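Local coordinates for peptidase M16 domain protein (Alicyclobacillus acidocaldarius subsp. acidocaldarius DSM 446, PDB 4XEA), which probably acts as a metallopeptidase of the M16 (insulinase) family, cleaving peptide bonds at a metal site that holds nickel in this crystal, at residues 235-241 with 413-417; 251-257 with 316-322; 40-44 with 160-166. All coordinates share one frame. Numbering follows the deposited sequence.

Contact 1. Residues 235-241 with 413-417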
ATOM      1  N   PRO A 235     -10.454  -6.856 -33.594  1.00 37.86           N
ATOM      2  CA  PRO A 235     -10.884  -7.433 -32.330  1.00 37.29           C
ATOM      3  C   PRO A 235     -10.043  -8.640 -31.873  1.00 37.72           C
ATOM      4  O   PRO A 235     -10.186  -9.082 -30.747  1.00 38.02           O
ATOM      5  CB  PRO A 235     -12.330  -7.870 -32.610  1.00 38.52           C
ATOM      6  CG  PRO A 235     -12.344  -8.237 -34.104  1.00 39.93           C
ATOM      7  CD  PRO A 235     -11.423  -7.102 -34.686  1.00 40.70           C
ATOM      8  N   THR A 236      -9.198  -9.163 -32.753  1.00 38.82           N
ATOM      9  CA  THR A 236      -8.358 -10.299 -32.456  1.00 38.48           C
ATOM     10  C   THR A 236      -6.921  -9.823 -32.170  1.00 38.32           C
ATOM     11  O   THR A 236      -6.475  -8.803 -32.676  1.00 38.50           O
ATOM     12  CB  THR A 236      -8.324 -11.282 -33.638  1.00 41.12           C
ATOM     13  OG1 THR A 236      -8.031 -10.559 -34.841  1.00 41.05           O
ATOM     14  CG2 THR A 236      -9.706 -12.078 -33.817  1.00 40.91           C
ATOM     15  N   PRO A 237      -6.159 -10.608 -31.406  1.00 39.26           N
ATOM     16  CA  PRO A 237      -4.804 -10.189 -31.067  1.00 39.17           C
ATOM     17  C   PRO A 237      -3.879 -10.277 -32.265  1.00 39.65           C
ATOM     18  O   PRO A 237      -4.121 -11.058 -33.172  1.00 38.09           O
ATOM     19  CB  PRO A 237      -4.362 -11.184 -29.975  1.00 39.52           C
ATOM     20  CG  PRO A 237      -5.319 -12.229 -29.929  1.00 41.50           C
ATOM     21  CD  PRO A 237      -6.583 -11.811 -30.674  1.00 40.54           C
ATOM     22  N   ALA A 238      -2.826  -9.477 -32.246  1.00 39.51           N
ATOM     23  CA  ALA A 238      -1.788  -9.544 -33.272  1.00 40.67           C
ATOM     24  C   ALA A 238      -1.027 -10.876 -33.160  1.00 41.48           C
ATOM     25  O   ALA A 238      -0.746 -11.510 -34.150  1.00 41.63           O
ATOM     26  CB  ALA A 238      -0.833  -8.289 -33.166  1.00 41.35           C
ATOM     27  N   ARG A 239      -0.733 -11.299 -31.947  1.00 41.03           N
ATOM     28  CA  ARG A 239      -0.141 -12.617 -31.678  1.00 41.78           C
ATOM     29  C   ARG A 239      -0.878 -13.164 -30.446  1.00 40.16           C
ATOM     30  O   ARG A 239      -0.968 -12.503 -29.435  1.00 39.80           O
ATOM     31  CB  ARG A 239       1.389 -12.478 -31.425  1.00 42.88           C
ATOM     32  CG  ARG A 239       2.215 -12.130 -32.683  1.00 46.80           C
ATOM     33  CD  ARG A 239       3.728 -11.810 -32.397  1.00 53.01           C
ATOM     34  NE  ARG A 239       3.890 -10.500 -31.745  1.00 53.49           N
ATOM     35  CZ  ARG A 239       4.167 -10.294 -30.452  1.00 54.06           C
ATOM     36  NH1 ARG A 239       4.360 -11.318 -29.608  1.00 52.72           N
ATOM     37  NH2 ARG A 239       4.260  -9.031 -29.994  1.00 53.23           N
ATOM     38  N   SER A 240      -1.379 -14.384 -30.512  1.00 40.27           N
ATOM     39  CA  SER A 240      -2.184 -14.903 -29.409  1.00 39.47           C
ATOM     40  C   SER A 240      -1.359 -15.655 -28.352  1.00 39.71           C
ATOM     41  O   SER A 240      -1.892 -16.000 -27.302  1.00 38.26           O
ATOM     42  CB  SER A 240      -3.302 -15.818 -29.951  1.00 40.62           C
ATOM     43  OG  SER A 240      -2.762 -16.955 -30.557  1.00 44.61           O
ATOM     44  N   ARG A 241      -0.072 -15.892 -28.634  1.00 41.22           N
ATOM     45  CA  ARG A 241       0.804 -16.625 -27.722  1.00 42.02           C
ATOM     46  C   ARG A 241       2.209 -16.050 -27.792  1.00 42.71           C
ATOM     47  O   ARG A 241       2.718 -15.786 -28.874  1.00 41.51           O
ATOM     48  CB  ARG A 241       0.866 -18.126 -28.071  1.00 44.04           C
ATOM     49  CG  ARG A 241      -0.479 -18.900 -28.179  1.00 45.42           C
ATOM     50  CD  ARG A 241      -1.019 -19.221 -26.791  1.00 49.58           C
ATOM     51  NE  ARG A 241      -2.251 -20.009 -26.821  1.00 49.58           N
ATOM     52  CZ  ARG A 241      -3.478 -19.514 -27.031  1.00 49.35           C
ATOM     53  NH1 ARG A 241      -3.687 -18.222 -27.218  1.00 47.17           N
ATOM     54  NH2 ARG A 241      -4.520 -20.333 -27.042  1.00 50.58           N
ATOM     55  N   ASP A 413     -10.943 -16.617 -28.747  1.00 46.11           N
ATOM     56  CA  ASP A 413     -10.404 -15.947 -29.929  1.00 47.30           C
ATOM     57  C   ASP A 413      -9.920 -14.505 -29.650  1.00 44.61           C
ATOM     58  O   ASP A 413      -9.237 -13.921 -30.497  1.00 45.73           O
ATOM     59  CB  ASP A 413     -11.409 -15.963 -31.072  1.00 51.55           C
ATOM     60  CG  ASP A 413     -12.782 -15.543 -30.619  1.00 55.52           C
ATOM     61  OD1 ASP A 413     -13.648 -16.425 -30.455  1.00 68.42           O
ATOM     62  OD2 ASP A 413     -12.986 -14.355 -30.383  1.00 59.60           O
ATOM     63  N   ASN A 414     -10.212 -13.952 -28.479  1.00 40.46           N
ATOM     64  CA  ASN A 414      -9.665 -12.628 -28.142  1.00 39.12           C
ATOM     65  C   ASN A 414      -8.631 -12.685 -27.016  1.00 37.22           C
ATOM     66  O   ASN A 414      -8.376 -11.673 -26.328  1.00 35.52           O
ATOM     67  CB  ASN A 414     -10.795 -11.613 -27.812  1.00 38.12           C
ATOM     68  CG  ASN A 414     -11.527 -11.960 -26.507  1.00 39.34           C
ATOM     69  OD1 ASN A 414     -11.661 -13.142 -26.176  1.00 39.83           O
ATOM     70  ND2 ASN A 414     -12.067 -10.932 -25.796  1.00 36.75           N
HETATM   71  N   MSE A 415      -8.032 -13.854 -26.845  1.00 37.69           N
HETATM   72  CA  MSE A 415      -7.214 -14.169 -25.696  1.00 37.26           C
HETATM   73  C   MSE A 415      -5.747 -14.234 -26.092  1.00 37.96           C
HETATM   74  O   MSE A 415      -5.425 -14.667 -27.161  1.00 37.53           O
HETATM   75  CB  MSE A 415      -7.653 -15.511 -25.077  1.00 39.03           C
HETATM   76  CG  MSE A 415      -6.895 -15.931 -23.870  1.00 39.97           C
HETATM   77 SE   MSE A 415      -7.333 -17.673 -23.186  0.76 49.81          SE
HETATM   78  CE  MSE A 415      -6.834 -18.822 -24.717  1.00 49.06           C
ATOM     79  N   VAL A 416      -4.876 -13.756 -25.194  1.00 37.58           N
ATOM     80  CA  VAL A 416      -3.439 -13.795 -25.373  1.00 38.52           C
ATOM     81  C   VAL A 416      -2.898 -14.496 -24.147  1.00 38.90           C
ATOM     82  O   VAL A 416      -3.315 -14.202 -22.996  1.00 39.32           O
ATOM     83  CB  VAL A 416      -2.800 -12.384 -25.440  1.00 38.05           C
ATOM     84  CG1 VAL A 416      -1.278 -12.506 -25.579  1.00 38.25           C
ATOM     85  CG2 VAL A 416      -3.394 -11.614 -26.584  1.00 38.34           C
ATOM     86  N   VAL A 417      -2.019 -15.451 -24.359  1.00 41.29           N
ATOM     87  CA  VAL A 417      -1.375 -16.145 -23.227  1.00 43.58           C
ATOM     88  C   VAL A 417       0.108 -15.854 -23.350  1.00 44.61           C
ATOM     89  O   VAL A 417       0.706 -16.203 -24.381  1.00 46.42           O
ATOM     90  CB  VAL A 417      -1.580 -17.672 -23.235  1.00 45.06           C
ATOM     91  CG1 VAL A 417      -1.021 -18.354 -21.959  1.00 46.79           C
ATOM     92  CG2 VAL A 417      -3.030 -18.051 -23.397  1.00 48.35           C
TER
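R241, P237 and V417 lose the most surface in this contact, and between them they show how a loop becomes an edge strand. R241 forms a parallel bridge with V417, with CA atoms 5.0 Å apart and both side chains on the same face of the sheet. The evidence for pairing is V417 N donating to S240 O at 3.0 Å (N-H...O angle 162°), supported by CA-H...O contacts from V416 CA to S240 O (3.3 Å) and from R241 CA to V417 O (3.4 Å). S240 O is used twice, because R241 NH1 also donates to it at 2.9 Å. This requires the arginine to fold back, which chi1 and chi2, both m, achieve. The guanidinium then lies with one face over V417 CG2, 3.9 Å from NH1, and its NH2 is 3.6 Å from CE of M415, which is a selenomethionine here.

P237 holds the loop side. The CA-to-CB bond of P237 points toward the other segment, and P237 CD lies 3.4 Å from D413 O, its CG 3.7 Å from M415 O, and its CB 3.6 Å from V416 CG2, the apolar part of the contact. The proline thus covers the chain where it passes from the loop residues D413 and N414 into the strand.

The 415-422 strand has 241-246 as its parallel neighbour and 252-258 on its other side, where V416 pairs with G256. Helix 325-342 packs on the face bearing M415 and V417, whereas V416 faces helix 144-156, which R239 also touches.

Contact 2. Residues 251-257 with 316-322; sequences PRLLVGW and TLVGGNA
An antiparallel beta ladder joins strands 252-257 and 316-321, with axes 4.7 Å apart and an angle of 168° between directions, within the five-stranded sheet of the second M16-type domain. T316 opens a hydrogen-bonded pair with W257: T316 N to W257 O and W257 N to T316 O are both 3.0 Å. L317 (m,t) faces G256 in a non-hydrogen-bonded pair, CA-CA 4.5 Å. V318 (t) pairs with V255, N to O 2.8 Å and O to N 2.9 Å, and its CG2 meets the W257 ring edge at CZ3, 3.9 Å. G319, opposite L254, has phi/psi 151/-158, and a CB there would clash with L253 O. G320 (154/-155) is called for by its own backbone angles, at which a CB would jam against G319 O; it pairs with L253: N to O 3.0 Å, O to N 2.9 Å. N321 faces R252 at CA-CA 4.4 Å, its OD1 over the guanidinium face, while R252 NH1 bridges to D145 and N321 ND2 bonds D300. Finally A322 N donates to P251 O at 2.9 Å, and A322 CB touches L253 CB at 4.0 Å.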
ATOM      1  N   PRO A 251       9.165 -18.321 -13.139  1.00 66.39           N
ATOM      2  CA  PRO A 251       8.363 -17.932 -14.300  1.00 63.13           C
ATOM      3  C   PRO A 251       7.180 -17.035 -13.905  1.00 60.37           C
ATOM      4  O   PRO A 251       6.770 -17.040 -12.731  1.00 60.63           O
ATOM      5  CB  PRO A 251       7.879 -19.271 -14.876  1.00 62.93           C
ATOM      6  CG  PRO A 251       8.778 -20.311 -14.301  1.00 66.60           C
ATOM      7  CD  PRO A 251       9.247 -19.783 -12.975  1.00 68.32           C
ATOM      8  N   ARG A 252       6.666 -16.258 -14.866  1.00 57.69           N
ATOM      9  CA  ARG A 252       5.449 -15.450 -14.682  1.00 55.94           C
ATOM     10  C   ARG A 252       4.536 -15.682 -15.867  1.00 52.53           C
ATOM     11  O   ARG A 252       5.019 -15.785 -16.993  1.00 52.77           O
ATOM     12  CB  ARG A 252       5.736 -13.944 -14.611  1.00 55.34           C
ATOM     13  CG  ARG A 252       6.453 -13.482 -13.346  1.00 61.55           C
ATOM     14  CD  ARG A 252       7.947 -13.506 -13.547  1.00 66.83           C
ATOM     15  NE  ARG A 252       8.714 -13.142 -12.340  1.00 71.63           N
ATOM     16  CZ  ARG A 252       8.817 -11.900 -11.869  1.00 74.23           C
ATOM     17  NH1 ARG A 252       8.182 -10.883 -12.470  1.00 72.93           N
ATOM     18  NH2 ARG A 252       9.539 -11.672 -10.779  1.00 76.26           N
ATOM     19  N   LEU A 253       3.236 -15.764 -15.606  1.00 49.66           N
ATOM     20  CA  LEU A 253       2.234 -15.985 -16.652  1.00 46.66           C
ATOM     21  C   LEU A 253       1.277 -14.815 -16.620  1.00 45.05           C
ATOM     22  O   LEU A 253       0.867 -14.428 -15.532  1.00 41.91           O
ATOM     23  CB  LEU A 253       1.415 -17.238 -16.349  1.00 47.50           C
ATOM     24  CG  LEU A 253       0.367 -17.555 -17.453  1.00 48.23           C
ATOM     25  CD1 LEU A 253       1.090 -18.188 -18.636  1.00 49.99           C
ATOM     26  CD2 LEU A 253      -0.763 -18.482 -17.001  1.00 50.40           C
ATOM     27  N   LEU A 254       0.897 -14.301 -17.796  1.00 43.62           N
ATOM     28  CA  LEU A 254      -0.177 -13.338 -17.927  1.00 44.04           C
ATOM     29  C   LEU A 254      -1.079 -13.846 -19.032  1.00 42.09           C
ATOM     30  O   LEU A 254      -0.592 -14.174 -20.117  1.00 42.65           O
ATOM     31  CB  LEU A 254       0.352 -11.966 -18.333  1.00 43.95           C
ATOM     32  CG  LEU A 254       0.879 -10.956 -17.332  1.00 50.05           C
ATOM     33  CD1 LEU A 254       1.090  -9.681 -18.152  1.00 52.25           C
ATOM     34  CD2 LEU A 254      -0.078 -10.705 -16.175  1.00 51.28           C
ATOM     35  N   VAL A 255      -2.377 -13.952 -18.734  1.00 40.74           N
ATOM     36  CA  VAL A 255      -3.382 -14.230 -19.712  1.00 39.17           C
ATOM     37  C   VAL A 255      -4.286 -12.995 -19.797  1.00 38.87           C
ATOM     38  O   VAL A 255      -4.721 -12.445 -18.747  1.00 39.39           O
ATOM     39  CB  VAL A 255      -4.233 -15.447 -19.340  1.00 40.48           C
ATOM     40  CG1 VAL A 255      -5.208 -15.772 -20.510  1.00 39.66           C
ATOM     41  CG2 VAL A 255      -3.350 -16.673 -19.008  1.00 43.16           C
ATOM     42  N   GLY A 256      -4.529 -12.534 -21.021  1.00 36.49           N
ATOM     43  CA  GLY A 256      -5.370 -11.402 -21.245  1.00 36.06           C
ATOM     44  C   GLY A 256      -6.452 -11.600 -22.279  1.00 35.57           C
ATOM     45  O   GLY A 256      -6.359 -12.466 -23.134  1.00 35.77           O
ATOM     46  N   TRP A 257      -7.502 -10.783 -22.168  1.00 35.52           N
ATOM     47  CA  TRP A 257      -8.606 -10.759 -23.130  1.00 34.29           C
ATOM     48  C   TRP A 257      -8.847  -9.333 -23.567  1.00 33.88           C
ATOM     49  O   TRP A 257      -8.887  -8.420 -22.761  1.00 33.07           O
ATOM     50  CB  TRP A 257      -9.877 -11.335 -22.534  1.00 34.68           C
ATOM     51  CG  TRP A 257      -9.781 -12.811 -22.258  1.00 38.06           C
ATOM     52  CD1 TRP A 257     -10.185 -13.824 -23.062  1.00 38.97           C
ATOM     53  CD2 TRP A 257      -9.275 -13.418 -21.060  1.00 38.90           C
ATOM     54  NE1 TRP A 257      -9.991 -15.046 -22.430  1.00 40.67           N
ATOM     55  CE2 TRP A 257      -9.390 -14.820 -21.220  1.00 42.90           C
ATOM     56  CE3 TRP A 257      -8.732 -12.909 -19.873  1.00 38.03           C
ATOM     57  CZ2 TRP A 257      -8.965 -15.728 -20.229  1.00 43.08           C
ATOM     58  CZ3 TRP A 257      -8.291 -13.789 -18.903  1.00 40.38           C
ATOM     59  CH2 TRP A 257      -8.415 -15.192 -19.080  1.00 42.22           C
ATOM     60  N   THR A 316      -8.853  -7.448 -19.958  1.00 35.42           N
ATOM     61  CA  THR A 316      -8.684  -8.204 -18.710  1.00 36.50           C
ATOM     62  C   THR A 316      -7.275  -8.810 -18.688  1.00 37.36           C
ATOM     63  O   THR A 316      -6.764  -9.246 -19.759  1.00 35.77           O
ATOM     64  CB  THR A 316      -9.739  -9.345 -18.661  1.00 37.23           C
ATOM     65  OG1 THR A 316     -11.047  -8.780 -18.757  1.00 37.57           O
ATOM     66  CG2 THR A 316      -9.598 -10.196 -17.425  1.00 36.29           C
ATOM     67  N   LEU A 317      -6.642  -8.803 -17.498  1.00 37.97           N
ATOM     68  CA  LEU A 317      -5.388  -9.490 -17.222  1.00 40.00           C
ATOM     69  C   LEU A 317      -5.470 -10.358 -15.978  1.00 41.57           C
ATOM     70  O   LEU A 317      -5.961  -9.904 -14.915  1.00 42.20           O
ATOM     71  CB  LEU A 317      -4.304  -8.480 -16.899  1.00 42.44           C
ATOM     72  CG  LEU A 317      -3.859  -7.533 -17.985  1.00 45.96           C
ATOM     73  CD1 LEU A 317      -2.649  -6.731 -17.386  1.00 50.08           C
ATOM     74  CD2 LEU A 317      -3.474  -8.317 -19.256  1.00 48.60           C
ATOM     75  N   VAL A 318      -4.953 -11.577 -16.072  1.00 40.35           N
ATOM     76  CA  VAL A 318      -4.908 -12.489 -14.944  1.00 42.44           C
ATOM     77  C   VAL A 318      -3.553 -13.158 -14.931  1.00 41.82           C
ATOM     78  O   VAL A 318      -3.051 -13.573 -15.984  1.00 40.79           O
ATOM     79  CB  VAL A 318      -5.985 -13.601 -15.072  1.00 43.31           C
ATOM     80  CG1 VAL A 318      -5.933 -14.583 -13.871  1.00 45.44           C
ATOM     81  CG2 VAL A 318      -7.383 -12.988 -15.208  1.00 44.16           C
ATOM     82  N   GLY A 319      -2.977 -13.320 -13.752  1.00 42.78           N
ATOM     83  CA  GLY A 319      -1.746 -14.103 -13.643  1.00 44.65           C
ATOM     84  C   GLY A 319      -0.866 -13.662 -12.506  1.00 45.94           C
ATOM     85  O   GLY A 319      -1.330 -13.059 -11.547  1.00 46.30           O
ATOM     86  N   GLY A 320       0.409 -13.985 -12.608  1.00 47.58           N
ATOM     87  CA  GLY A 320       1.369 -13.676 -11.553  1.00 49.46           C
ATOM     88  C   GLY A 320       2.484 -14.692 -11.675  1.00 51.87           C
ATOM     89  O   GLY A 320       2.704 -15.260 -12.769  1.00 51.20           O
ATOM     90  N   ASN A 321       3.180 -14.928 -10.560  1.00 53.49           N
ATOM     91  CA  ASN A 321       4.219 -15.940 -10.496  1.00 56.29           C
ATOM     92  C   ASN A 321       3.614 -17.329 -10.742  1.00 57.14           C
ATOM     93  O   ASN A 321       2.545 -17.660 -10.208  1.00 56.73           O
ATOM     94  CB  ASN A 321       4.906 -15.954  -9.119  1.00 58.97           C
ATOM     95  CG  ASN A 321       5.709 -14.686  -8.834  1.00 60.05           C
ATOM     96  OD1 ASN A 321       6.151 -13.984  -9.739  1.00 58.53           O
ATOM     97  ND2 ASN A 321       5.906 -14.402  -7.545  1.00 62.42           N
ATOM     98  N   ALA A 322       4.335 -18.148 -11.509  1.00 58.04           N
ATOM     99  CA  ALA A 322       3.819 -19.424 -11.964  1.00 59.00           C
ATOM    100  C   ALA A 322       4.967 -20.441 -12.130  1.00 61.95           C
ATOM    101  O   ALA A 322       5.612 -20.471 -13.188  1.00 61.60           O
ATOM    102  CB  ALA A 322       3.094 -19.231 -13.292  1.00 55.29           C
TER

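Contact 3. Residues 40-44 with 160-166; sequences GSVDR and HPVRIDI
Residues 40-44 form a type I beta turn from G40 to D43 (D43 N to G40 O, 3.2 Å), followed by an inverse gamma turn centred on D43, with R44 N to V42 O at 2.9 Å, weak. Residues 161-163 make one 3-10 turn, with R163 N to H160 O 3.1 Å and I164 N to P161 O 2.9 Å. The nearest CA pairs are V42-P161 (5.1 Å) and S41-I166 (5.3 Å). V42 (m) sets CB 4.0 Å from P161 CB, CG1 4.0 Å from V162 CB, and CB 4.1 Å from H160 CE1; H160 ND1 accepts from V162 N at 3.0 Å. R44 (t,t) spreads one guanidinium face over P161, NH2 3.7 Å from its CA, and salt-bridges D57. A water joins S41 OG (2.7 Å) to I164 O (2.8 Å). The contact thus joins the loop between strands 31-37 and 45-48 to the loop between helices 144-156 and 170-175, with the I166 side chain about 7 Å from the nickel.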
ATOM      1  N   GLY A  40      -4.022  11.742 -21.960  1.00 36.00           N
ATOM      2  CA  GLY A  40      -3.015  10.797 -21.476  1.00 36.66           C
ATOM      3  C   GLY A  40      -2.173  10.243 -22.582  1.00 36.47           C
ATOM      4  O   GLY A  40      -2.176  10.784 -23.685  1.00 36.68           O
ATOM      5  N   SER A  41      -1.503   9.124 -22.297  1.00 37.62           N
ATOM      6  CA  SER A  41      -0.513   8.555 -23.219  1.00 37.96           C
ATOM      7  C   SER A  41      -1.105   8.123 -24.546  1.00 38.60           C
ATOM      8  O   SER A  41      -0.380   8.125 -25.563  1.00 39.92           O
ATOM      9  CB  SER A  41       0.263   7.376 -22.590  1.00 39.52           C
ATOM     10  OG  SER A  41      -0.578   6.255 -22.292  1.00 36.94           O
ATOM     11  N   VAL A  42      -2.389   7.757 -24.563  1.00 36.14           N
ATOM     12  CA  VAL A  42      -2.972   7.229 -25.783  1.00 36.52           C
ATOM     13  C   VAL A  42      -3.503   8.289 -26.746  1.00 37.19           C
ATOM     14  O   VAL A  42      -3.875   7.953 -27.857  1.00 37.51           O
ATOM     15  CB  VAL A  42      -4.014   6.116 -25.561  1.00 36.07           C
ATOM     16  CG1 VAL A  42      -3.365   4.921 -24.775  1.00 37.21           C
ATOM     17  CG2 VAL A  42      -5.307   6.647 -24.936  1.00 37.13           C
ATOM     18  N   ASP A  43      -3.494   9.557 -26.324  1.00 36.64           N
ATOM     19  CA  ASP A  43      -3.973  10.658 -27.165  1.00 37.60           C
ATOM     20  C   ASP A  43      -2.871  11.094 -28.125  1.00 39.19           C
ATOM     21  O   ASP A  43      -2.375  12.218 -28.072  1.00 40.26           O
ATOM     22  CB  ASP A  43      -4.446  11.819 -26.285  1.00 36.02           C
ATOM     23  CG  ASP A  43      -5.719  11.503 -25.573  1.00 36.74           C
ATOM     24  OD1 ASP A  43      -6.722  11.291 -26.304  1.00 36.19           O
ATOM     25  OD2 ASP A  43      -5.716  11.450 -24.298  1.00 36.35           O
ATOM     26  N   ARG A  44      -2.465  10.162 -28.992  1.00 39.68           N
ATOM     27  CA  ARG A  44      -1.406  10.402 -29.961  1.00 39.90           C
ATOM     28  C   ARG A  44      -1.859  11.360 -31.078  1.00 40.60           C
ATOM     29  O   ARG A  44      -1.075  12.161 -31.564  1.00 41.66           O
ATOM     30  CB  ARG A  44      -0.995   9.062 -30.587  1.00 40.54           C
ATOM     31  CG  ARG A  44       0.067   9.141 -31.649  1.00 42.62           C
ATOM     32  CD  ARG A  44       0.235   7.796 -32.374  1.00 43.99           C
ATOM     33  NE  ARG A  44       0.891   6.809 -31.532  1.00 45.06           N
ATOM     34  CZ  ARG A  44       0.876   5.492 -31.751  1.00 45.59           C
ATOM     35  NH1 ARG A  44       0.160   4.969 -32.758  1.00 44.58           N
ATOM     36  NH2 ARG A  44       1.545   4.687 -30.924  1.00 47.24           N
ATOM     37  N   HIS A 160      -3.326   0.313 -31.841  1.00 37.80           N
ATOM     38  CA  HIS A 160      -3.748   1.214 -30.782  1.00 37.12           C
ATOM     39  C   HIS A 160      -2.522   1.710 -29.956  1.00 37.26           C
ATOM     40  O   HIS A 160      -1.642   0.908 -29.638  1.00 36.99           O
ATOM     41  CB  HIS A 160      -4.761   0.531 -29.863  1.00 35.56           C
ATOM     42  CG  HIS A 160      -5.519   1.486 -28.988  1.00 36.25           C
ATOM     43  ND1 HIS A 160      -4.928   2.180 -27.953  1.00 36.02           N
ATOM     44  CD2 HIS A 160      -6.809   1.910 -29.042  1.00 36.02           C
ATOM     45  CE1 HIS A 160      -5.826   2.967 -27.387  1.00 36.91           C
ATOM     46  NE2 HIS A 160      -6.974   2.827 -28.027  1.00 36.68           N
ATOM     47  N   PRO A 161      -2.446   3.026 -29.646  1.00 37.30           N
ATOM     48  CA  PRO A 161      -1.319   3.540 -28.868  1.00 38.90           C
ATOM     49  C   PRO A 161      -1.061   2.910 -27.504  1.00 38.37           C
ATOM     50  O   PRO A 161       0.072   3.028 -27.001  1.00 39.17           O
ATOM     51  CB  PRO A 161      -1.684   5.020 -28.663  1.00 39.09           C
ATOM     52  CG  PRO A 161      -2.498   5.367 -29.854  1.00 39.05           C
ATOM     53  CD  PRO A 161      -3.311   4.131 -30.106  1.00 38.78           C
ATOM     54  N   VAL A 162      -2.061   2.244 -26.925  1.00 37.58           N
ATOM     55  CA  VAL A 162      -1.916   1.576 -25.639  1.00 37.96           C
ATOM     56  C   VAL A 162      -0.759   0.544 -25.685  1.00 39.20           C
ATOM     57  O   VAL A 162      -0.246   0.113 -24.655  1.00 40.51           O
ATOM     58  CB  VAL A 162      -3.239   0.943 -25.168  1.00 37.43           C
ATOM     59  CG1 VAL A 162      -3.592  -0.306 -26.023  1.00 37.01           C
ATOM     60  CG2 VAL A 162      -3.177   0.578 -23.634  1.00 40.50           C
ATOM     61  N   ARG A 163      -0.341   0.167 -26.876  1.00 38.11           N
ATOM     62  CA  ARG A 163       0.743  -0.800 -27.023  1.00 40.92           C
ATOM     63  C   ARG A 163       2.135  -0.231 -26.775  1.00 42.46           C
ATOM     64  O   ARG A 163       3.100  -0.990 -26.679  1.00 43.82           O
ATOM     65  CB  ARG A 163       0.678  -1.475 -28.384  1.00 40.86           C
ATOM     66  CG  ARG A 163       1.072  -0.665 -29.563  1.00 40.33           C
ATOM     67  CD  ARG A 163       0.708  -1.389 -30.864  1.00 44.11           C
ATOM     68  NE  ARG A 163       1.328  -2.742 -30.932  1.00 45.92           N
ATOM     69  CZ  ARG A 163       2.616  -3.011 -31.198  1.00 51.17           C
ATOM     70  NH1 ARG A 163       3.512  -2.050 -31.442  1.00 52.03           N
ATOM     71  NH2 ARG A 163       3.026  -4.264 -31.180  1.00 51.44           N
ATOM     72  N   ILE A 164       2.226   1.098 -26.702  1.00 42.51           N
ATOM     73  CA  ILE A 164       3.437   1.818 -26.327  1.00 44.31           C
ATOM     74  C   ILE A 164       3.356   2.228 -24.863  1.00 44.66           C
ATOM     75  O   ILE A 164       2.321   2.710 -24.394  1.00 43.17           O
ATOM     76  CB  ILE A 164       3.602   3.068 -27.193  1.00 44.74           C
ATOM     77  CG1 ILE A 164       3.519   2.651 -28.668  1.00 46.92           C
ATOM     78  CG2 ILE A 164       4.975   3.749 -26.945  1.00 45.97           C
ATOM     79  CD1 ILE A 164       4.633   1.714 -29.106  1.00 50.46           C
ATOM     80  N   ASP A 165       4.455   2.075 -24.133  1.00 46.53           N
ATOM     81  CA  ASP A 165       4.432   2.409 -22.714  1.00 47.77           C
ATOM     82  C   ASP A 165       4.222   3.929 -22.506  1.00 46.81           C
ATOM     83  O   ASP A 165       4.477   4.739 -23.378  1.00 46.74           O
ATOM     84  CB  ASP A 165       5.692   1.914 -21.984  1.00 51.72           C
ATOM     85  CG  ASP A 165       5.456   1.732 -20.454  1.00 56.40           C
ATOM     86  OD1 ASP A 165       4.290   1.907 -19.929  1.00 58.62           O
ATOM     87  OD2 ASP A 165       6.436   1.437 -19.790  1.00 60.33           O
ATOM     88  N   ILE A 166       3.750   4.272 -21.330  1.00 47.72           N
ATOM     89  CA  ILE A 166       3.325   5.625 -20.997  1.00 48.24           C
ATOM     90  C   ILE A 166       4.354   6.713 -21.289  1.00 51.44           C
ATOM     91  O   ILE A 166       3.980   7.784 -21.780  1.00 51.24           O
ATOM     92  CB  ILE A 166       2.755   5.675 -19.556  1.00 50.40           C
ATOM     93  CG1 ILE A 166       1.386   4.917 -19.533  1.00 49.43           C
ATOM     94  CG2 ILE A 166       2.609   7.130 -19.053  1.00 51.21           C
ATOM     95  CD1 ILE A 166       0.997   4.441 -18.148  1.00 54.40           C
TER
HETATM   96  O   HOH W   1       0.310   4.670 -24.278  1.00 52.79           O

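From the N terminus, contact 3 comes first: 160-166 returns to 40-44 and closes a loop of 115 residues that contains all three nickel ligands, H61, H65 and E136. It is complete before contact 1 opens at 235-241. Contact 2 then forms and closes within the span of contact 1, which waits for 413-417 near the C terminus; no pair crosses. Contacts 1 and 2 share one sheet, strands 415-422 and 252-258 being neighbours, with V416 N 2.8 Å from G256 O, a probable hydrogen bond. Contact 3 touches neither, but helix 144-156, which precedes its second segment, packs against residues of both, linking the metal-bearing half to the second sheet.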